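Local coordinates for protein putative ribose operon repressor (Burkholderia thailandensis, PDB 3EGC) that probably represses transcription as a LacI-family DNA-binding regulator, whose periplasmic-binding-protein-like domain would be expected to sense a small effector, at residues 90-94 with 95-99; 250-253 with 254-258; 228-231 with 232-236; 115-118 with 119-123. All coordinates share one frame; numbering follows the deposited sequence.

Contact 1 of 4, residues 90-94 with 95-99; sequences IVAVN and RELRI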
loop_
_atom_site.group_PDB
_atom_site.type_symbol
_atom_site.label_atom_id
_atom_site.label_comp_id
_atom_site.label_asym_id
_atom_site.label_seq_id
_atom_site.Cartn_x
_atom_site.Cartn_y
_atom_site.Cartn_z
ATOM N N ILE A 90 -18.840 -12.841 -11.849
ATOM C CA ILE A 90 -18.184 -11.617 -11.430
ATOM C C ILE A 90 -18.493 -11.307 -9.978
ATOM O O ILE A 90 -19.636 -11.216 -9.612
ATOM C CB ILE A 90 -18.632 -10.401 -12.282
ATOM C CG1 ILE A 90 -18.289 -10.634 -13.786
ATOM C CG2 ILE A 90 -18.028 -9.066 -11.710
ATOM C CD1 ILE A 90 -18.843 -9.610 -14.671
ATOM N N VAL A 91 -17.488 -11.129 -9.142
ATOM C CA VAL A 91 -17.806 -10.532 -7.874
ATOM C C VAL A 91 -17.089 -9.236 -7.670
ATOM O O VAL A 91 -15.915 -9.136 -7.976
ATOM C CB VAL A 91 -17.716 -11.476 -6.672
ATOM C CG1 VAL A 91 -17.609 -12.993 -7.087
ATOM C CG2 VAL A 91 -16.703 -11.048 -5.793
ATOM N N ALA A 92 -17.857 -8.222 -7.256
ATOM C CA ALA A 92 -17.352 -6.890 -6.959
ATOM C C ALA A 92 -16.863 -6.818 -5.523
ATOM O O ALA A 92 -17.447 -7.455 -4.621
ATOM C CB ALA A 92 -18.465 -5.806 -7.206
ATOM N N VAL A 93 -15.848 -5.992 -5.291
ATOM C CA VAL A 93 -15.467 -5.697 -3.876
ATOM C C VAL A 93 -15.541 -4.203 -3.709
ATOM O O VAL A 93 -15.350 -3.447 -4.726
ATOM C CB VAL A 93 -14.007 -6.154 -3.530
ATOM C CG1 VAL A 93 -13.930 -7.637 -3.549
ATOM C CG2 VAL A 93 -12.992 -5.518 -4.539
ATOM N N ASN A 94 -15.786 -3.803 -2.451
ATOM C CA ASN A 94 -15.684 -2.434 -1.985
ATOM C C ASN A 94 -16.909 -1.612 -2.416
ATOM O O ASN A 94 -17.587 -0.972 -1.565
ATOM C CB ASN A 94 -14.340 -1.817 -2.391
ATOM C CG ASN A 94 -14.251 -0.304 -2.129
ATOM O OD1 ASN A 94 -13.919 0.475 -3.039
ATOM N ND2 ASN A 94 -14.555 0.113 -0.930
ATOM N N ARG A 95 -17.192 -1.651 -3.721
ATOM C CA ARG A 95 -18.346 -0.960 -4.300
ATOM C C ARG A 95 -19.163 -1.995 -5.072
ATOM O O ARG A 95 -18.582 -2.789 -5.796
ATOM C CB ARG A 95 -17.931 0.182 -5.270
ATOM C CG ARG A 95 -17.478 1.451 -4.579
ATOM C CD ARG A 95 -16.037 1.764 -4.797
ATOM N NE ARG A 95 -15.783 2.385 -6.095
ATOM C CZ ARG A 95 -14.773 3.203 -6.382
ATOM N NH1 ARG A 95 -13.883 3.571 -5.470
ATOM N NH2 ARG A 95 -14.660 3.656 -7.619
ATOM N N GLU A 96 -20.485 -1.958 -4.935
ATOM C CA GLU A 96 -21.345 -2.924 -5.603
ATOM C C GLU A 96 -21.517 -2.558 -7.083
ATOM O O GLU A 96 -21.282 -1.410 -7.499
ATOM C CB GLU A 96 -22.708 -3.004 -4.901
ATOM C CG GLU A 96 -23.473 -1.751 -5.116
ATOM C CD GLU A 96 -24.739 -1.664 -4.284
ATOM O OE1 GLU A 96 -25.600 -0.967 -4.450
ATOM O OE2 GLU A 96 -25.058 -2.261 -3.392
ATOM N N LEU A 97 -21.943 -3.531 -7.882
ATOM C CA LEU A 97 -22.178 -3.314 -9.300
ATOM C C LEU A 97 -23.645 -3.021 -9.595
ATOM O O LEU A 97 -23.951 -2.138 -10.411
ATOM C CB LEU A 97 -21.756 -4.534 -10.089
ATOM C CG LEU A 97 -20.430 -4.537 -10.838
ATOM C CD1 LEU A 97 -19.630 -3.290 -10.519
ATOM C CD2 LEU A 97 -19.650 -5.844 -10.568
ATOM N N ARG A 98 -24.551 -3.738 -8.934
ATOM C CA ARG A 98 -25.981 -3.584 -9.229
ATOM C C ARG A 98 -26.230 -4.134 -10.604
ATOM O O ARG A 98 -26.855 -3.504 -11.430
ATOM C CB ARG A 98 -26.395 -2.118 -9.183
ATOM C CG ARG A 98 -26.587 -1.622 -7.756
ATOM C CD ARG A 98 -26.425 -0.155 -7.646
ATOM N NE ARG A 98 -27.259 0.585 -8.588
ATOM C CZ ARG A 98 -26.935 1.782 -9.053
ATOM N NH1 ARG A 98 -27.733 2.399 -9.924
ATOM N NH2 ARG A 98 -25.835 2.378 -8.611
ATOM N N ILE A 99 -25.704 -5.319 -10.847
ATOM C CA ILE A 99 -25.996 -6.044 -12.048
ATOM C C ILE A 99 -26.417 -7.389 -11.573
ATOM O O ILE A 99 -25.688 -8.024 -10.819
ATOM C CB ILE A 99 -24.725 -6.250 -12.870
ATOM C CG1 ILE A 99 -24.057 -4.907 -13.206
ATOM C CG2 ILE A 99 -25.015 -7.081 -14.108
ATOM C CD1 ILE A 99 -24.451 -4.340 -14.541
#
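Ile90 opens the strand 90-93 and offers a methyl to the chain that doubles back beyond it: CG2 meets CD2 of Leu97 at 3.8 Å, the two side chains crossing at about a right angle. The branch is put there by chi1 of -60°, which sets CG2 opposite the backbone N and leaves CG1 beside it. Two residues on, Ala92 points the same way. Its CB lies 3.6 Å from CD2 of Leu97, so one leucine methyl serves both strand residues, and 3.3 Å from the carbonyl O of Arg95. Val93 supplies the polar link. Its O accepts the N-H of Arg95 at 2.8 Å, closing a classic gamma turn centred on Asn94, whose positive phi of 78° reverses the chain. The Asn94 side chain runs alongside that of Arg95; OD1 approaches CD at 3.0 Å, while the amide and guanidinium planes stand 56° apart and do not stack. At the far end of its side chain, Arg95 NH2 has a long, weak ion pair with Glu48. The strand takes its backbone bonds from Leu68 and Leu70 on one neighbour and from Gly103 and Val105 on the other. Val91 packs on helix 241-257, Leu97 on Leu80 of helix 78-82, and the turn reaches Thr139 of helix 138-153, joining the sheet of one subdomain to a helix of the other.

Contact 2 of 4, residues 250-253 with 254-258; sequences RMLI and HMIEG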
loop_
_atom_site.group_PDB
_atom_site.type_symbol
_atom_site.label_atom_id
_atom_site.label_comp_id
_atom_site.label_asym_id
_atom_site.label_seq_id
_atom_site.Cartn_x
_atom_site.Cartn_y
_atom_site.Cartn_z
ATOM N N ARG A 250 -13.562 -16.580 -2.498
ATOM C CA ARG A 250 -14.324 -17.791 -2.084
ATOM C C ARG A 250 -15.665 -17.879 -2.830
ATOM O O ARG A 250 -15.963 -18.886 -3.440
ATOM C CB ARG A 250 -14.568 -17.839 -0.568
ATOM C CG ARG A 250 -13.466 -18.531 0.281
ATOM C CD ARG A 250 -13.807 -18.512 1.820
ATOM N NE ARG A 250 -12.669 -18.912 2.668
ATOM C CZ ARG A 250 -12.639 -18.763 3.994
ATOM N NH1 ARG A 250 -13.674 -18.239 4.629
ATOM N NH2 ARG A 250 -11.574 -19.119 4.704
ATOM N N MET A 251 -16.408 -16.774 -2.806
ATOM C CA MET A 251 -17.614 -16.624 -3.573
ATOM C C MET A 251 -17.395 -16.911 -5.057
ATOM O O MET A 251 -18.172 -17.612 -5.666
ATOM C CB MET A 251 -18.221 -15.232 -3.327
ATOM C CG MET A 251 -19.620 -15.001 -3.964
ATOM S SD MET A 251 -20.331 -13.397 -3.510
ATOM C CE MET A 251 -20.451 -12.716 -5.042
ATOM N N LEU A 252 -16.358 -16.333 -5.645
ATOM C CA LEU A 252 -16.097 -16.488 -7.059
ATOM C C LEU A 252 -15.806 -17.953 -7.411
ATOM O O LEU A 252 -16.184 -18.432 -8.475
ATOM C CB LEU A 252 -14.929 -15.563 -7.523
ATOM C CG LEU A 252 -14.740 -15.554 -9.048
ATOM C CD1 LEU A 252 -15.897 -14.811 -9.639
ATOM C CD2 LEU A 252 -13.310 -14.940 -9.483
ATOM N N ILE A 253 -15.127 -18.660 -6.522
ATOM C CA ILE A 253 -14.798 -20.030 -6.760
ATOM C C ILE A 253 -16.055 -20.934 -6.745
ATOM O O ILE A 253 -16.271 -21.727 -7.668
ATOM C CB ILE A 253 -13.741 -20.511 -5.767
ATOM C CG1 ILE A 253 -12.380 -19.831 -6.106
ATOM C CG2 ILE A 253 -13.677 -22.063 -5.754
ATOM C CD1 ILE A 253 -11.305 -19.955 -4.970
ATOM N N HIS A 254 -16.868 -20.817 -5.709
ATOM C CA HIS A 254 -18.207 -21.383 -5.709
ATOM C C HIS A 254 -18.981 -21.153 -7.019
ATOM O O HIS A 254 -19.494 -22.125 -7.619
ATOM C CB HIS A 254 -19.003 -20.834 -4.537
ATOM C CG HIS A 254 -18.504 -21.319 -3.214
ATOM N ND1 HIS A 254 -18.285 -22.655 -2.952
ATOM C CD2 HIS A 254 -18.209 -20.660 -2.076
ATOM C CE1 HIS A 254 -17.837 -22.794 -1.720
ATOM N NE2 HIS A 254 -17.786 -21.598 -1.169
ATOM N N MET A 255 -19.044 -19.902 -7.471
ATOM C CA MET A 255 -19.731 -19.573 -8.716
ATOM C C MET A 255 -19.122 -20.296 -9.939
ATOM O O MET A 255 -19.845 -20.625 -10.860
ATOM C CB MET A 255 -19.758 -18.065 -8.980
ATOM C CG MET A 255 -20.482 -17.278 -7.965
ATOM S SD MET A 255 -20.232 -15.501 -7.897
ATOM C CE MET A 255 -20.969 -15.034 -9.444
ATOM N N ILE A 256 -17.805 -20.489 -9.945
ATOM C CA ILE A 256 -17.122 -21.050 -11.093
ATOM C C ILE A 256 -17.296 -22.567 -11.116
ATOM O O ILE A 256 -17.432 -23.147 -12.178
ATOM C CB ILE A 256 -15.610 -20.756 -11.032
ATOM C CG1 ILE A 256 -15.339 -19.235 -11.226
ATOM C CG2 ILE A 256 -14.834 -21.680 -12.006
ATOM C CD1 ILE A 256 -13.958 -18.800 -10.831
ATOM N N GLU A 257 -17.236 -23.201 -9.939
ATOM C CA GLU A 257 -17.213 -24.658 -9.831
ATOM C C GLU A 257 -18.642 -25.175 -9.605
ATOM O O GLU A 257 -18.865 -26.359 -9.437
ATOM C CB GLU A 257 -16.235 -25.125 -8.727
ATOM C CG GLU A 257 -14.760 -24.622 -8.886
ATOM C CD GLU A 257 -13.792 -25.098 -7.773
ATOM O OE1 GLU A 257 -14.248 -25.702 -6.737
ATOM O OE2 GLU A 257 -12.573 -24.865 -7.951
ATOM N N GLY A 258 -19.604 -24.272 -9.619
ATOM C CA GLY A 258 -21.009 -24.589 -9.448
ATOM C C GLY A 258 -21.385 -25.123 -8.086
ATOM O O GLY A 258 -22.258 -26.013 -7.962
#
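Met251 and Met255, one helical turn apart, meet through their thioether ends, CE of Met251 lying 4.0 Å from SD of Met255. They start from different rotamers: Met251 carries CG opposite its backbone N (chi1 -173°), whereas in Met255 CG stands beside the N, and each chain then bends at its last torsion as the two cross obliquely. Leu252 and Ile256 form the next pair, with CG of the leucine 3.8 Å from CD1 of the isoleucine. Ile256 folds its longer branch back along the helix (chi1 -68°), which brings CG1 as near as 3.0 Å to the Leu252 O, a tight approach. Ile253 and Glu257 run side by side in the same direction. The methyl CG2 of Ile253 touches the carboxylate carbon CD of Glu257 at 3.6 Å, and OE2 of this extended side chain goes on to a hydrogen bond with Tyr39. His254 leans over the preceding turn, its CD2 3.2 Å from the Arg250 O; its ND1 is bonded to Thr259, which helps to set the rotation of the ring. The Arg250 guanidinium leads away to a salt bridge with Glu247. Along the backbone, His254, Met255 and Glu257 donate to the carbonyls four residues back, while Ile256 N has only weak bonds to Leu252 O and Ile253 O, and the helix gives way at Gly258 with positive phi. The chemistry is thus divided: sulfur and aliphatic carbon face Val91 and Val11 of the sheet, and the polar ends pair with Glu247 on the same helix, with Tyr39, and with Thr259 just past the helix.

Contact 3 of 4, residues 228-231 with 232-236; sequences AFLD and PPLPV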
loop_
_atom_site.group_PDB
_atom_site.type_symbol
_atom_site.label_atom_id
_atom_site.label_comp_id
_atom_site.label_asym_id
_atom_site.label_seq_id
_atom_site.Cartn_x
_atom_site.Cartn_y
_atom_site.Cartn_z
ATOM N N ALA A 228 -1.900 6.212 14.724
ATOM C CA ALA A 228 -1.656 6.088 16.140
ATOM C C ALA A 228 -0.449 6.912 16.642
ATOM O O ALA A 228 -0.166 6.910 17.834
ATOM C CB ALA A 228 -1.555 4.605 16.553
ATOM N N PHE A 229 0.249 7.639 15.765
ATOM C CA PHE A 229 1.435 8.398 16.250
ATOM C C PHE A 229 1.004 9.787 16.598
ATOM O O PHE A 229 1.740 10.521 17.203
ATOM C CB PHE A 229 2.563 8.526 15.207
ATOM C CG PHE A 229 3.029 7.215 14.628
ATOM C CD1 PHE A 229 2.921 6.052 15.343
ATOM C CD2 PHE A 229 3.578 7.168 13.369
ATOM C CE1 PHE A 229 3.366 4.800 14.767
ATOM C CE2 PHE A 229 3.992 5.979 12.792
ATOM C CZ PHE A 229 3.903 4.782 13.484
ATOM N N LEU A 230 -0.213 10.144 16.193
ATOM C CA LEU A 230 -0.716 11.501 16.375
ATOM C C LEU A 230 -1.162 11.722 17.820
ATOM O O LEU A 230 -1.501 10.778 18.545
ATOM C CB LEU A 230 -1.887 11.754 15.437
ATOM C CG LEU A 230 -1.715 12.451 14.079
ATOM C CD1 LEU A 230 -0.257 12.599 13.621
ATOM C CD2 LEU A 230 -2.559 11.753 13.015
ATOM N N ASP A 231 -1.184 12.978 18.230
ATOM C CA ASP A 231 -1.636 13.307 19.566
ATOM C C ASP A 231 -2.839 14.240 19.488
ATOM O O ASP A 231 -2.678 15.426 19.159
ATOM C CB ASP A 231 -0.498 13.996 20.337
ATOM C CG ASP A 231 -0.951 14.465 21.712
ATOM O OD1 ASP A 231 -0.965 15.718 21.926
ATOM O OD2 ASP A 231 -1.363 13.598 22.533
ATOM N N PRO A 232 -4.044 13.720 19.785
ATOM C CA PRO A 232 -4.263 12.359 20.220
ATOM C C PRO A 232 -4.210 11.384 19.044
ATOM O O PRO A 232 -4.161 11.816 17.872
ATOM C CB PRO A 232 -5.682 12.425 20.783
ATOM C CG PRO A 232 -6.327 13.449 19.974
ATOM C CD PRO A 232 -5.313 14.486 19.774
ATOM N N PRO A 233 -4.169 10.074 19.344
ATOM C CA PRO A 233 -4.284 9.078 18.268
ATOM C C PRO A 233 -5.577 9.226 17.499
ATOM O O PRO A 233 -6.656 9.469 18.078
ATOM C CB PRO A 233 -4.238 7.751 19.014
ATOM C CG PRO A 233 -3.369 8.056 20.245
ATOM C CD PRO A 233 -3.756 9.473 20.626
ATOM N N LEU A 234 -5.495 9.026 16.198
ATOM C CA LEU A 234 -6.647 9.229 15.364
ATOM C C LEU A 234 -7.537 7.984 15.357
ATOM O O LEU A 234 -7.137 6.936 14.842
ATOM C CB LEU A 234 -6.183 9.591 13.968
ATOM C CG LEU A 234 -7.126 10.470 13.153
ATOM C CD1 LEU A 234 -6.248 11.206 12.195
ATOM C CD2 LEU A 234 -8.148 9.607 12.438
ATOM N N PRO A 235 -8.751 8.081 15.934
ATOM C CA PRO A 235 -9.596 6.884 15.944
ATOM C C PRO A 235 -10.074 6.459 14.551
ATOM O O PRO A 235 -10.379 7.291 13.715
ATOM C CB PRO A 235 -10.761 7.270 16.852
ATOM C CG PRO A 235 -10.317 8.639 17.528
ATOM C CD PRO A 235 -9.425 9.249 16.527
ATOM N N VAL A 236 -10.097 5.153 14.315
ATOM C CA VAL A 236 -10.309 4.649 12.987
ATOM C C VAL A 236 -11.319 3.571 12.932
ATOM O O VAL A 236 -11.402 2.770 13.822
ATOM C CB VAL A 236 -9.037 4.018 12.371
ATOM C CG1 VAL A 236 -8.740 4.696 11.057
ATOM C CG2 VAL A 236 -7.906 4.125 13.313
#
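Leu230 and Leu234 provide the apolar part of this local contact. They lie side by side and point the same way, CD2 of Leu230 at 3.8 Å from CD1 of Leu234. In Leu234 the CG atom stands opposite the backbone N (chi1 -151°), beside the carbonyl carbon, and the same side chain packs on Tyr212 and on Ile218 of strand 217-221. Proline carbons contribute a second set of approaches, made to carbonyl oxygens: CD of Pro233 comes within 3.3 Å of the Leu230 O, and CG of that ring reaches the Ala228 O at 4.2 Å. What brings such near neighbours together is a cis peptide bond between Asp231 and Pro232, which draws their CA atoms to 2.9 Å. With Asp231 and Pro232 at its corners the chain makes a type VIb turn, in the loop linking strands 217-221 and 236-238 of the LacI-type effector-binding domain. As is usual for this turn type, its ends are not joined by a backbone hydrogen bond; here the residue that would donate is Pro233, which has no N-H. The Pro232 O, 3.3 Å from CB of Leu230, accepts a hydrogen bond from the hydroxyl of Tyr212, and Leu234 is held to Met227 through the backbone. The Asp231 carboxylate lies alongside the proline bond, OD2 3.8 Å from Pro232 N. At the subunit boundary, Phe229 makes an edge-to-face contact with Trp226 of the second subunit and packs on Glu199 of that subunit.

Contact 4 of 4, residues 115-118 with 119-123; sequences TAVE and YLIAR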
loop_
_atom_site.group_PDB
_atom_site.type_symbol
_atom_site.label_atom_id
_atom_site.label_comp_id
_atom_site.label_asym_id
_atom_site.label_seq_id
_atom_site.Cartn_x
_atom_site.Cartn_y
_atom_site.Cartn_z
ATOM N N THR A 115 -20.830 4.735 14.302
ATOM C CA THR A 115 -20.089 4.438 15.506
ATOM C C THR A 115 -18.971 5.475 15.701
ATOM O O THR A 115 -18.802 5.981 16.791
ATOM C CB THR A 115 -19.477 3.020 15.499
ATOM O OG1 THR A 115 -20.509 2.048 15.400
ATOM C CG2 THR A 115 -18.653 2.725 16.807
ATOM N N ALA A 116 -18.250 5.820 14.620
ATOM C CA ALA A 116 -17.165 6.781 14.750
ATOM C C ALA A 116 -17.671 8.173 15.100
ATOM O O ALA A 116 -17.096 8.895 15.911
ATOM C CB ALA A 116 -16.340 6.794 13.516
ATOM N N VAL A 117 -18.765 8.570 14.468
ATOM C CA VAL A 117 -19.340 9.888 14.786
ATOM C C VAL A 117 -19.940 9.947 16.199
ATOM O O VAL A 117 -19.891 10.980 16.844
ATOM C CB VAL A 117 -20.326 10.322 13.717
ATOM C CG1 VAL A 117 -21.193 11.529 14.184
ATOM C CG2 VAL A 117 -19.569 10.591 12.388
ATOM N N GLU A 118 -20.489 8.838 16.675
ATOM C CA GLU A 118 -21.084 8.785 18.015
ATOM C C GLU A 118 -20.034 8.909 19.082
ATOM O O GLU A 118 -20.287 9.443 20.176
ATOM C CB GLU A 118 -21.823 7.476 18.229
ATOM C CG GLU A 118 -23.051 7.332 17.361
ATOM C CD GLU A 118 -23.880 6.111 17.746
ATOM O OE1 GLU A 118 -23.304 5.014 17.843
ATOM O OE2 GLU A 118 -25.113 6.249 17.935
ATOM N N TYR A 119 -18.859 8.377 18.762
ATOM C CA TYR A 119 -17.710 8.586 19.560
ATOM C C TYR A 119 -17.315 10.063 19.662
ATOM O O TYR A 119 -16.947 10.529 20.740
ATOM C CB TYR A 119 -16.556 7.768 19.004
ATOM C CG TYR A 119 -15.213 8.081 19.622
ATOM C CD1 TYR A 119 -14.789 7.412 20.729
ATOM C CD2 TYR A 119 -14.423 9.074 19.128
ATOM C CE1 TYR A 119 -13.525 7.663 21.309
ATOM C CE2 TYR A 119 -13.192 9.345 19.684
ATOM C CZ TYR A 119 -12.756 8.623 20.762
ATOM O OH TYR A 119 -11.549 8.907 21.332
ATOM N N LEU A 120 -17.358 10.789 18.555
ATOM C CA LEU A 120 -17.066 12.213 18.557
ATOM C C LEU A 120 -18.074 13.010 19.383
ATOM O O LEU A 120 -17.726 13.970 20.055
ATOM C CB LEU A 120 -17.040 12.711 17.148
ATOM C CG LEU A 120 -15.786 12.431 16.352
ATOM C CD1 LEU A 120 -16.058 12.890 14.934
ATOM C CD2 LEU A 120 -14.604 13.160 16.946
ATOM N N ILE A 121 -19.319 12.570 19.334
ATOM C CA ILE A 121 -20.415 13.248 19.995
ATOM C C ILE A 121 -20.277 12.979 21.483
ATOM O O ILE A 121 -20.396 13.876 22.293
ATOM C CB ILE A 121 -21.781 12.750 19.505
ATOM C CG1 ILE A 121 -22.095 13.281 18.107
ATOM C CG2 ILE A 121 -22.886 13.186 20.496
ATOM C CD1 ILE A 121 -23.170 12.451 17.321
ATOM N N ALA A 122 -19.940 11.737 21.832
ATOM C CA ALA A 122 -19.720 11.397 23.241
ATOM C C ALA A 122 -18.536 12.177 23.850
ATOM O O ALA A 122 -18.462 12.344 25.066
ATOM C CB ALA A 122 -19.569 9.908 23.432
ATOM N N ARG A 123 -17.642 12.678 22.993
ATOM C CA ARG A 123 -16.548 13.519 23.463
ATOM C C ARG A 123 -16.950 14.950 23.714
ATOM O O ARG A 123 -16.169 15.701 24.271
ATOM C CB ARG A 123 -15.364 13.513 22.489
ATOM C CG ARG A 123 -14.392 12.464 22.797
ATOM C CD ARG A 123 -13.397 12.265 21.661
ATOM N NE ARG A 123 -12.274 13.189 21.724
ATOM C CZ ARG A 123 -11.260 13.062 22.584
ATOM N NH1 ARG A 123 -11.264 12.085 23.489
ATOM N NH2 ARG A 123 -10.243 13.916 22.547
#
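The backbone bonds are alpha-helical, the N-H groups of Tyr119, Leu120, Ile121 and Ala122 each donating to the carbonyl four residues back, at 2.9 Å for Ala122 N to Glu118 O and 3.3 Å for Leu120 N to Ala116 O. Val117 and Ile121 make the apolar pair: CG1 of Val117 touches CD1 of Ile121 at 3.8 Å, the two chains meeting at a slant. The valine carries this methyl opposite its backbone N (chi1 166°), while the isoleucine turns its long branch back, placing CG1 3.4 Å from the Val117 O. Tyr119, unlike Ile121, carries CG opposite its N (chi1 170°). Its CB rests 3.3 Å from the Ala116 O, which lies at the ring's edge, near its plane, and the ring itself leads away to an edge-to-face contact with Phe271. Leu120 sets CB against the Val117 O at 3.3 Å. Helix 109-122 packs on two adjacent faces: Val117 and Ile121 meet Phe147, Ala150 and Met151 of helix 138-153, while Ala116 and Leu120 cover Val219 of strand 217-221 and Thr115 abuts Phe271 of strand 264-272.

Overall arrangement
The four contacts fall into two pairs on opposite sides of the chain's centre, in keeping with the two-subdomain build of LacI-type binding domains. Contacts 1 and 2, with centres 15 Å apart, touch where strand meets helix: Val91 CB lies 3.4 Å from Met251 CE, and Val91 CG1 3.7 Å from Met255 SD. Contacts 3 and 4 are also 15 Å apart between centres and join through Pro235 CG and Tyr119 CE2 at 3.7 Å. Across the molecule the centres of contacts 1 and 4 are 30 Å apart, those of contacts 2 and 4 40 Å. The turn of contact 1 probably borders the interdomain cleft where relatives bind effectors.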